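Local coordinates for fibrillarin-like rRNA/tRNA 2'-O-methyltransferase (Methanocaldococcus jannaschii, PDB 1G8S), which probably uses S-adenosyl-L-methionine to methylate ribose 2'-hydroxyls of rRNA and tRNA at sites chosen by a guide RNA in box C/D particles, at residues 53-58 against 214-219; 79-84 against 147-152; 154-159 against 180-185. All blocks are in the same frame, centred on the assembly; numbering follows the deposited sequence.

Interaction 1 of 3, residues 53-58 against 214-219; sequences NPNKSK and EPFEKD. With MET (methionine), chain B.
Phe216 lays its ring against Pro54 in a CH-pi contact, where the loop leading from the N-terminal antiparallel sheet into helix 58-64 meets the loop between strands 205-212 and 220-227 of the Rossmann-like methyltransferase sheet. Pro54 CB stands 3.7 Å from the centroid of the Phe216 ring and only 14° off the ring normal, so one C-H side of the pyrrolidine lies squarely over the face. Pro54 CG reaches further out over the ring and comes to 3.4 Å from Phe216 CE2. The ring reaches the proline because Phe216 CG is anti to its carbonyl carbon (chi1 -55°). Asn55 closes another side: its amide group sits at the ring edge, with CG in the ring plane and the amide plane turned 65° from that of the ring. Ala61 and Ile64 of helix 58-64 also pack on both Pro54 and Phe216, which makes a small apolar patch along that helix.

Glu217 supplies the polar half. No direct hydrogen bond crosses between the loops; water does the joining instead. One water donates to both Pro54 O and Glu217 OE2, at 2.8 Å each. A second lies 2.7 Å from Asn55 O and likewise from Glu217 OE2, but it has more acceptors within reach than protons to give, so its bonding is probably shared. The aliphatic part of Lys58 runs past Glu217, their CG atoms 4.2 Å apart. The ammonium of Lys58 is instead salt-bridged to Asp150 OD2, beside the bound methionine. Lys58 NZ stays 5.4 Å from Glu217 OE1, where the opposite charges may still attract weakly although the charged atoms are not in contact.

Interaction 2 of 3, residues 79-84 against 147-152; sequences LYLGAS and IYEDVA. With MET (methionine), chain B.
Leu79 to Leu81 pair in parallel with Ile147 to Glu149 as adjacent strands of the Rossmann-like methyltransferase sheet, the strand axes 4.8 Å apart and 11° from parallel, and three nearly straight 2.8 Å hydrogen bonds join them: Tyr148 N to Leu79 O, Leu81 N to Tyr148 O, and Asp150 N to Leu81 O. On one face Tyr80 and Tyr148 point the same way, their rings tilted by 27° but slid apart so that they barely overlap; Tyr80 CE1 meets Tyr148 CD2 at 3.2 Å. On the other face Leu79 CB lies alongside Ile147 CG1, while Leu81 CD1 reaches Ile147 CG2 and the end of the extended Glu149.

The loops that follow the two strands frame the bound methionine; in the first, Gly82 CA lies 3.2 Å from Asp150 O. Ser84 OG donates to the ligand OXT at 2.6 Å, and a water links Tyr80 OH, Ala83 O, Asp150 OD2 and the ligand nitrogen. Asp150, also salt-bridged to Lys58, and the methionine agree in place with the predicted S-adenosyl-L-methionine site. These central strands lie between strands 100-105 and 172-179, with helix 87-95 against Tyr80 and helix 156-167 against Leu79, Ile147 and Glu149.

Interaction 3 of 3, residues 154-159 against 180-185; sequences PNQAEI and ARSIDV
Ile183 pushes its CD1 methyl between Pro154 and Gln156, joining the two loops at the C-terminal ends of neighbouring parallel strands in the beta-alpha-beta crossover formed by strand 144-149, helix 156-167 and strand 172-179. The tight part gathers round that methyl. Ile183 CD1 lies 3.6 Å from Pro154 CA and 3.2 Å from Gln156 NE2, and it also touches Gln156 CG and CD, the Gln156 and Ile183 side chains meeting at about a right angle. Ile183 is bent to get there: CG1 is anti to the carbonyl carbon (chi1 -54°) and CD1 turns again (chi2 -65°).

Gln156 is buried in the first turn of the helix. Its CG occupies the crowded position between backbone N and carbonyl carbon (chi1 55°), and beyond CG the chain runs out extended toward the other loop. There the amide is fixed by a hydrogen bond from NE2 to Gln153 O, and Gln156 NE2 also lies 2.9 Å from Ser182 OG. That hydroxyl is itself hydrogen-bonded to Lys179 O, so two backbone carbonyls anchor the meeting side chains.

The outer side is more exposed, and no hydrogen bond holds it across the contact. Behind it the loop 180-185 keeps its own shape: Ala180 O accepts from both Ile183 N and Asp184 N, and Arg181, whose NH2 is also hydrogen-bonded to Lys187 O, grips Asp184 O side-on with NE and NH2. Exposed Pro154 rests its ring against the carbonyl of Ser182. Pro154 N lies 3.2 Å from Ser182 O but has no hydrogen to share, and Pro154 CD touches the same oxygen at 3.3 Å.

Interactions 1 and 2 meet at the ligand: Lys58 NZ forms a 2.7 Å salt bridge with Asp150 OD2. Both groups lie beside the amino nitrogen of the bound methionine, Lys58 NZ 3.4 Å from methionine N and Asp150 OD2 3.0 Å from methionine N. Interaction 3 stands further off, the Gln156 side chain about 12 Å from the methionine. It adjoins interaction 2 directly, since strand 144-149 leads into helix 156-167 and Ala152 C comes within 3.6 Å of Ser182 CB. Interactions 1 and 3 touch through a probable hydrogen bond from Ala180 N to Asp219 O, 3.1 Å long, beside the ends of the antiparallel strands 172-179 and 220-227.

Interaction 1 of 3, residues 53-58 against 214-219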
loop_
_atom_site.group_PDB
_atom_site.type_symbol
_atom_site.label_atom_id
_atom_site.label_comp_id
_atom_site.label_asym_id
_atom_site.label_seq_id
_atom_site.Cartn_x
_atom_site.Cartn_y
_atom_site.Cartn_z
ATOM N N ASN A 53 -0.748 5.526 20.478
ATOM C CA ASN A 53 -0.765 4.166 21.012
ATOM C C ASN A 53 -1.640 3.162 20.259
ATOM O O ASN A 53 -2.867 3.269 20.266
ATOM C CB ASN A 53 -1.192 4.231 22.482
ATOM C CG ASN A 53 -0.817 2.989 23.267
ATOM O OD1 ASN A 53 -0.799 3.009 24.498
ATOM N ND2 ASN A 53 -0.518 1.902 22.567
ATOM N N PRO A 54 -1.017 2.157 19.619
ATOM C CA PRO A 54 -1.756 1.137 18.865
ATOM C C PRO A 54 -2.645 0.267 19.749
ATOM O O PRO A 54 -3.556 -0.404 19.256
ATOM C CB PRO A 54 -0.645 0.334 18.182
ATOM C CG PRO A 54 0.501 0.458 19.155
ATOM C CD PRO A 54 0.437 1.909 19.556
ATOM N N ASN A 55 -2.367 0.262 21.049
ATOM C CA ASN A 55 -3.163 -0.520 21.990
ATOM C C ASN A 55 -4.465 0.207 22.293
ATOM O O ASN A 55 -5.413 -0.397 22.808
ATOM C CB ASN A 55 -2.393 -0.739 23.297
ATOM C CG ASN A 55 -1.233 -1.694 23.135
ATOM O OD1 ASN A 55 -1.424 -2.881 22.872
ATOM N ND2 ASN A 55 -0.017 -1.180 23.289
ATOM N N LYS A 56 -4.516 1.494 21.970
ATOM C CA LYS A 56 -5.704 2.301 22.239
ATOM C C LYS A 56 -6.374 2.885 21.001
ATOM O O LYS A 56 -7.413 3.538 21.101
ATOM C CB LYS A 56 -5.353 3.439 23.200
ATOM C CG LYS A 56 -4.805 2.968 24.532
ATOM C CD LYS A 56 -4.644 4.127 25.501
ATOM C CE LYS A 56 -4.148 3.643 26.856
ATOM N NZ LYS A 56 -4.119 4.740 27.864
ATOM N N SER A 57 -5.776 2.666 19.835
ATOM C CA SER A 57 -6.323 3.184 18.589
ATOM C C SER A 57 -6.115 2.173 17.467
ATOM O O SER A 57 -4.973 1.850 17.103
ATOM C CB SER A 57 -5.645 4.508 18.224
ATOM O OG SER A 57 -6.027 4.946 16.937
ATOM N N LYS A 58 -7.213 1.669 16.918
ATOM C CA LYS A 58 -7.126 0.689 15.849
ATOM C C LYS A 58 -6.423 1.233 14.613
ATOM O O LYS A 58 -5.832 0.464 13.860
ATOM C CB LYS A 58 -8.521 0.189 15.463
ATOM C CG LYS A 58 -9.235 -0.512 16.605
ATOM C CD LYS A 58 -10.599 -1.030 16.181
ATOM C CE LYS A 58 -11.431 -1.375 17.405
ATOM N NZ LYS A 58 -11.681 -0.157 18.235
ATOM N N GLU A 214 -3.660 -7.722 14.862
ATOM C CA GLU A 214 -3.263 -8.474 16.043
ATOM C C GLU A 214 -1.789 -8.090 16.211
ATOM O O GLU A 214 -1.132 -7.713 15.239
ATOM C CB GLU A 214 -3.401 -9.985 15.806
ATOM C CG GLU A 214 -2.482 -10.580 14.737
ATOM C CD GLU A 214 -1.028 -10.685 15.182
ATOM O OE1 GLU A 214 -0.783 -11.031 16.357
ATOM O OE2 GLU A 214 -0.130 -10.433 14.351
ATOM N N PRO A 215 -1.251 -8.172 17.435
ATOM C CA PRO A 215 -1.900 -8.597 18.676
ATOM C C PRO A 215 -2.649 -7.482 19.405
ATOM O O PRO A 215 -3.160 -7.694 20.504
ATOM C CB PRO A 215 -0.729 -9.117 19.494
ATOM C CG PRO A 215 0.332 -8.107 19.162
ATOM C CD PRO A 215 0.191 -7.942 17.658
ATOM N N PHE A 216 -2.710 -6.298 18.809
ATOM C CA PHE A 216 -3.391 -5.181 19.453
ATOM C C PHE A 216 -4.888 -5.449 19.589
ATOM O O PHE A 216 -5.523 -5.011 20.552
ATOM C CB PHE A 216 -3.134 -3.897 18.671
ATOM C CG PHE A 216 -1.671 -3.599 18.481
ATOM C CD1 PHE A 216 -1.065 -3.788 17.244
ATOM C CD2 PHE A 216 -0.898 -3.158 19.549
ATOM C CE1 PHE A 216 0.303 -3.539 17.073
ATOM C CE2 PHE A 216 0.470 -2.907 19.392
ATOM C CZ PHE A 216 1.067 -3.099 18.150
ATOM N N GLU A 217 -5.439 -6.173 18.620
ATOM C CA GLU A 217 -6.854 -6.543 18.615
ATOM C C GLU A 217 -6.960 -7.946 18.027
ATOM O O GLU A 217 -6.394 -8.224 16.968
ATOM C CB GLU A 217 -7.679 -5.582 17.752
ATOM C CG GLU A 217 -7.707 -4.133 18.215
ATOM C CD GLU A 217 -8.200 -3.974 19.637
ATOM O OE1 GLU A 217 -9.176 -4.657 20.015
ATOM O OE2 GLU A 217 -7.616 -3.153 20.377
ATOM N N LYS A 218 -7.680 -8.829 18.709
ATOM C CA LYS A 218 -7.844 -10.195 18.231
ATOM C C LYS A 218 -8.949 -10.285 17.184
ATOM O O LYS A 218 -10.062 -9.794 17.387
ATOM C CB LYS A 218 -8.153 -11.136 19.399
ATOM C CG LYS A 218 -6.955 -11.443 20.295
ATOM C CD LYS A 218 -6.368 -10.187 20.934
ATOM C CE LYS A 218 -7.374 -9.494 21.842
ATOM N NZ LYS A 218 -7.821 -10.381 22.952
ATOM N N ASP A 219 -8.629 -10.919 16.063
ATOM C CA ASP A 219 -9.572 -11.092 14.966
ATOM C C ASP A 219 -10.261 -9.802 14.524
ATOM O O ASP A 219 -11.492 -9.723 14.429
ATOM C CB ASP A 219 -10.598 -12.171 15.328
ATOM C CG ASP A 219 -9.960 -13.539 15.502
ATOM O OD1 ASP A 219 -9.276 -14.000 14.561
ATOM O OD2 ASP A 219 -10.129 -14.155 16.576
HETATM N N MET B . -12.116 3.032 19.304
HETATM C CA MET B . -11.778 4.159 20.216
HETATM C C MET B . -11.007 5.225 19.453
HETATM O O MET B . -10.202 4.836 18.585
HETATM C CB MET B . -10.930 3.656 21.381
HETATM C CG MET B . -10.811 4.652 22.509
HETATM S SD MET B . -12.450 5.181 23.008
HETATM C CE MET B . -13.155 3.612 23.542
HETATM O OXT MET B . -11.213 6.423 19.732
HETATM O O HOH W 1 -6.213 -1.115 19.116
HETATM O O HOH W 2 -6.343 -2.882 22.712
#

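Interaction 2 of 3, residues 79-84 against 147-152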
loop_
_atom_site.group_PDB
_atom_site.type_symbol
_atom_site.label_atom_id
_atom_site.label_comp_id
_atom_site.label_asym_id
_atom_site.label_seq_id
_atom_site.Cartn_x
_atom_site.Cartn_y
_atom_site.Cartn_z
ATOM N N LEU A 79 -15.404 11.577 7.581
ATOM C CA LEU A 79 -16.640 11.207 8.273
ATOM C C LEU A 79 -16.219 10.060 9.191
ATOM O O LEU A 79 -15.833 8.983 8.723
ATOM C CB LEU A 79 -17.696 10.736 7.273
ATOM C CG LEU A 79 -18.985 10.223 7.927
ATOM C CD1 LEU A 79 -19.639 11.340 8.738
ATOM C CD2 LEU A 79 -19.914 9.715 6.845
ATOM N N TYR A 80 -16.267 10.308 10.495
ATOM C CA TYR A 80 -15.868 9.331 11.500
ATOM C C TYR A 80 -17.093 8.659 12.117
ATOM O O TYR A 80 -17.918 9.328 12.746
ATOM C CB TYR A 80 -15.053 10.031 12.604
ATOM C CG TYR A 80 -14.377 9.095 13.564
ATOM C CD1 TYR A 80 -13.003 8.830 13.459
ATOM C CD2 TYR A 80 -15.096 8.433 14.565
ATOM C CE1 TYR A 80 -12.376 7.938 14.317
ATOM C CE2 TYR A 80 -14.468 7.531 15.429
ATOM C CZ TYR A 80 -13.104 7.289 15.295
ATOM O OH TYR A 80 -12.475 6.390 16.123
ATOM N N LEU A 81 -17.191 7.343 11.951
ATOM C CA LEU A 81 -18.314 6.568 12.479
ATOM C C LEU A 81 -17.854 5.566 13.528
ATOM O O LEU A 81 -17.000 4.723 13.261
ATOM C CB LEU A 81 -19.010 5.810 11.343
ATOM C CG LEU A 81 -19.402 6.611 10.103
ATOM C CD1 LEU A 81 -19.987 5.668 9.039
ATOM C CD2 LEU A 81 -20.398 7.708 10.502
ATOM N N GLY A 82 -18.428 5.641 14.724
ATOM C CA GLY A 82 -18.062 4.693 15.758
ATOM C C GLY A 82 -17.851 5.292 17.132
ATOM O O GLY A 82 -17.374 6.421 17.262
ATOM N N ALA A 83 -18.204 4.519 18.156
ATOM C CA ALA A 83 -18.065 4.945 19.540
ATOM C C ALA A 83 -16.615 5.306 19.810
ATOM O O ALA A 83 -15.701 4.590 19.397
ATOM C CB ALA A 83 -18.507 3.824 20.482
ATOM N N SER A 84 -16.408 6.418 20.500
ATOM C CA SER A 84 -15.054 6.860 20.819
ATOM C C SER A 84 -15.056 7.843 21.970
ATOM O O SER A 84 -15.940 8.694 22.071
ATOM C CB SER A 84 -14.409 7.524 19.601
ATOM O OG SER A 84 -13.163 8.120 19.945
ATOM N N ILE A 147 -14.051 8.082 4.789
ATOM C CA ILE A 147 -14.976 7.657 5.828
ATOM C C ILE A 147 -14.161 6.657 6.632
ATOM O O ILE A 147 -13.561 5.731 6.060
ATOM C CB ILE A 147 -16.229 6.935 5.278
ATOM C CG1 ILE A 147 -17.116 7.922 4.512
ATOM C CG2 ILE A 147 -17.009 6.306 6.449
ATOM C CD1 ILE A 147 -18.288 7.263 3.789
ATOM N N TYR A 148 -14.109 6.863 7.941
ATOM C CA TYR A 148 -13.398 5.976 8.845
ATOM C C TYR A 148 -14.483 5.372 9.721
ATOM O O TYR A 148 -15.194 6.112 10.397
ATOM C CB TYR A 148 -12.425 6.753 9.737
ATOM C CG TYR A 148 -11.698 5.871 10.722
ATOM C CD1 TYR A 148 -10.544 5.176 10.346
ATOM C CD2 TYR A 148 -12.197 5.664 12.008
ATOM C CE1 TYR A 148 -9.915 4.295 11.221
ATOM C CE2 TYR A 148 -11.576 4.786 12.898
ATOM C CZ TYR A 148 -10.433 4.101 12.495
ATOM O OH TYR A 148 -9.831 3.219 13.350
ATOM N N GLU A 149 -14.587 4.047 9.730
ATOM C CA GLU A 149 -15.611 3.378 10.532
ATOM C C GLU A 149 -15.080 2.332 11.507
ATOM O O GLU A 149 -14.287 1.459 11.146
ATOM C CB GLU A 149 -16.633 2.732 9.600
ATOM C CG GLU A 149 -17.699 1.931 10.333
ATOM C CD GLU A 149 -18.787 1.423 9.412
ATOM O OE1 GLU A 149 -19.448 0.422 9.781
ATOM O OE2 GLU A 149 -18.993 2.027 8.339
ATOM N N ASP A 150 -15.540 2.423 12.752
ATOM C CA ASP A 150 -15.163 1.499 13.815
ATOM C C ASP A 150 -16.463 1.202 14.562
ATOM O O ASP A 150 -16.709 1.742 15.641
ATOM C CB ASP A 150 -14.155 2.159 14.759
ATOM C CG ASP A 150 -13.713 1.246 15.887
ATOM O OD1 ASP A 150 -14.020 0.037 15.858
ATOM O OD2 ASP A 150 -13.038 1.742 16.812
ATOM N N VAL A 151 -17.283 0.351 13.955
ATOM C CA VAL A 151 -18.593 -0.019 14.503
ATOM C C VAL A 151 -18.696 -1.538 14.570
ATOM O O VAL A 151 -18.813 -2.211 13.540
ATOM C CB VAL A 151 -19.722 0.532 13.602
ATOM C CG1 VAL A 151 -21.081 0.060 14.114
ATOM C CG2 VAL A 151 -19.658 2.050 13.557
ATOM N N ALA A 152 -18.667 -2.075 15.784
ATOM C CA ALA A 152 -18.727 -3.518 15.981
ATOM C C ALA A 152 -20.162 -4.027 15.951
ATOM O O ALA A 152 -20.741 -4.366 16.991
ATOM C CB ALA A 152 -18.058 -3.892 17.296
HETATM N N MET B . -12.116 3.032 19.304
HETATM C CA MET B . -11.778 4.159 20.216
HETATM C C MET B . -11.007 5.225 19.453
HETATM O O MET B . -10.202 4.836 18.585
HETATM C CB MET B . -10.930 3.656 21.381
HETATM C CG MET B . -10.811 4.652 22.509
HETATM S SD MET B . -12.450 5.181 23.008
HETATM C CE MET B . -13.155 3.612 23.542
HETATM O OXT MET B . -11.213 6.423 19.732
HETATM O O HOH W 3 -14.023 4.451 17.338
HETATM O O HOH W 4 -16.151 1.591 18.680
#

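Interaction 3 of 3, residues 154-159 against 180-185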
loop_
_atom_site.group_PDB
_atom_site.type_symbol
_atom_site.label_atom_id
_atom_site.label_comp_id
_atom_site.label_asym_id
_atom_site.label_seq_id
_atom_site.Cartn_x
_atom_site.Cartn_y
_atom_site.Cartn_z
ATOM N N PRO A 154 -23.117 -6.344 13.236
ATOM C CA PRO A 154 -23.241 -7.206 12.057
ATOM C C PRO A 154 -23.549 -6.464 10.753
ATOM O O PRO A 154 -23.258 -6.969 9.668
ATOM C CB PRO A 154 -24.343 -8.190 12.460
ATOM C CG PRO A 154 -25.141 -7.421 13.477
ATOM C CD PRO A 154 -24.078 -6.736 14.283
ATOM N N ASN A 155 -24.123 -5.267 10.853
ATOM C CA ASN A 155 -24.451 -4.484 9.666
ATOM C C ASN A 155 -23.435 -3.366 9.390
ATOM O O ASN A 155 -23.733 -2.411 8.665
ATOM C CB ASN A 155 -25.855 -3.870 9.809
ATOM C CG ASN A 155 -25.914 -2.772 10.852
ATOM O OD1 ASN A 155 -25.254 -2.844 11.883
ATOM N ND2 ASN A 155 -26.728 -1.755 10.594
ATOM N N GLN A 156 -22.232 -3.482 9.948
ATOM C CA GLN A 156 -21.235 -2.429 9.736
ATOM C C GLN A 156 -20.869 -2.186 8.275
ATOM O O GLN A 156 -20.674 -1.041 7.876
ATOM C CB GLN A 156 -19.972 -2.705 10.555
ATOM C CG GLN A 156 -19.342 -4.061 10.325
ATOM C CD GLN A 156 -18.241 -4.322 11.323
ATOM O OE1 GLN A 156 -17.191 -3.669 11.287
ATOM N NE2 GLN A 156 -18.475 -5.254 12.241
ATOM N N ALA A 157 -20.778 -3.249 7.478
ATOM C CA ALA A 157 -20.446 -3.092 6.068
ATOM C C ALA A 157 -21.540 -2.297 5.363
ATOM O O ALA A 157 -21.260 -1.382 4.591
ATOM C CB ALA A 157 -20.276 -4.451 5.407
ATOM N N GLU A 158 -22.792 -2.652 5.635
ATOM C CA GLU A 158 -23.933 -1.968 5.035
ATOM C C GLU A 158 -23.914 -0.490 5.415
ATOM O O GLU A 158 -24.248 0.371 4.607
ATOM C CB GLU A 158 -25.238 -2.609 5.520
ATOM C CG GLU A 158 -26.499 -1.951 4.981
ATOM C CD GLU A 158 -27.752 -2.392 5.723
ATOM O OE1 GLU A 158 -28.005 -3.614 5.802
ATOM O OE2 GLU A 158 -28.485 -1.515 6.226
ATOM N N ILE A 159 -23.519 -0.201 6.651
ATOM C CA ILE A 159 -23.455 1.176 7.119
ATOM C C ILE A 159 -22.412 1.972 6.335
ATOM O O ILE A 159 -22.660 3.108 5.930
ATOM C CB ILE A 159 -23.158 1.223 8.632
ATOM C CG1 ILE A 159 -24.407 0.764 9.410
ATOM C CG2 ILE A 159 -22.761 2.638 9.054
ATOM C CD1 ILE A 159 -24.171 0.552 10.895
ATOM N N ALA A 180 -14.408 -9.485 13.540
ATOM C CA ALA A 180 -15.075 -10.676 13.022
ATOM C C ALA A 180 -16.230 -11.185 13.885
ATOM O O ALA A 180 -17.305 -11.468 13.365
ATOM C CB ALA A 180 -14.065 -11.802 12.823
ATOM N N ARG A 181 -15.992 -11.305 15.187
ATOM C CA ARG A 181 -16.996 -11.827 16.116
ATOM C C ARG A 181 -18.251 -10.979 16.274
ATOM O O ARG A 181 -19.252 -11.456 16.811
ATOM C CB ARG A 181 -16.368 -12.059 17.490
ATOM C CG ARG A 181 -15.255 -13.098 17.519
ATOM C CD ARG A 181 -15.770 -14.532 17.530
ATOM N NE ARG A 181 -16.418 -14.916 16.282
ATOM C CZ ARG A 181 -16.175 -16.054 15.635
ATOM N NH1 ARG A 181 -15.296 -16.924 16.113
ATOM N NH2 ARG A 181 -16.813 -16.322 14.505
ATOM N N SER A 182 -18.210 -9.728 15.822
ATOM C CA SER A 182 -19.382 -8.859 15.933
ATOM C C SER A 182 -20.333 -9.143 14.775
ATOM O O SER A 182 -21.467 -8.653 14.748
ATOM C CB SER A 182 -18.970 -7.374 15.930
ATOM O OG SER A 182 -18.537 -6.932 14.652
ATOM N N ILE A 183 -19.859 -9.943 13.824
ATOM C CA ILE A 183 -20.627 -10.322 12.640
ATOM C C ILE A 183 -21.202 -11.725 12.803
ATOM O O ILE A 183 -22.372 -11.969 12.502
ATOM C CB ILE A 183 -19.744 -10.363 11.368
ATOM C CG1 ILE A 183 -19.004 -9.035 11.179
ATOM C CG2 ILE A 183 -20.601 -10.684 10.151
ATOM C CD1 ILE A 183 -19.889 -7.857 10.911
ATOM N N ASP A 184 -20.368 -12.643 13.281
ATOM C CA ASP A 184 -20.754 -14.038 13.441
ATOM C C ASP A 184 -19.906 -14.668 14.550
ATOM O O ASP A 184 -18.685 -14.512 14.571
ATOM C CB ASP A 184 -20.525 -14.758 12.103
ATOM C CG ASP A 184 -21.164 -16.131 12.044
ATOM O OD1 ASP A 184 -21.984 -16.353 11.129
ATOM O OD2 ASP A 184 -20.844 -16.988 12.892
ATOM N N VAL A 185 -20.553 -15.377 15.473
ATOM C CA VAL A 185 -19.839 -16.006 16.578
ATOM C C VAL A 185 -19.495 -17.473 16.317
ATOM O O VAL A 185 -18.885 -18.127 17.161
ATOM C CB VAL A 185 -20.663 -15.928 17.889
ATOM C CG1 VAL A 185 -20.886 -14.474 18.284
ATOM C CG2 VAL A 185 -22.000 -16.635 17.700
#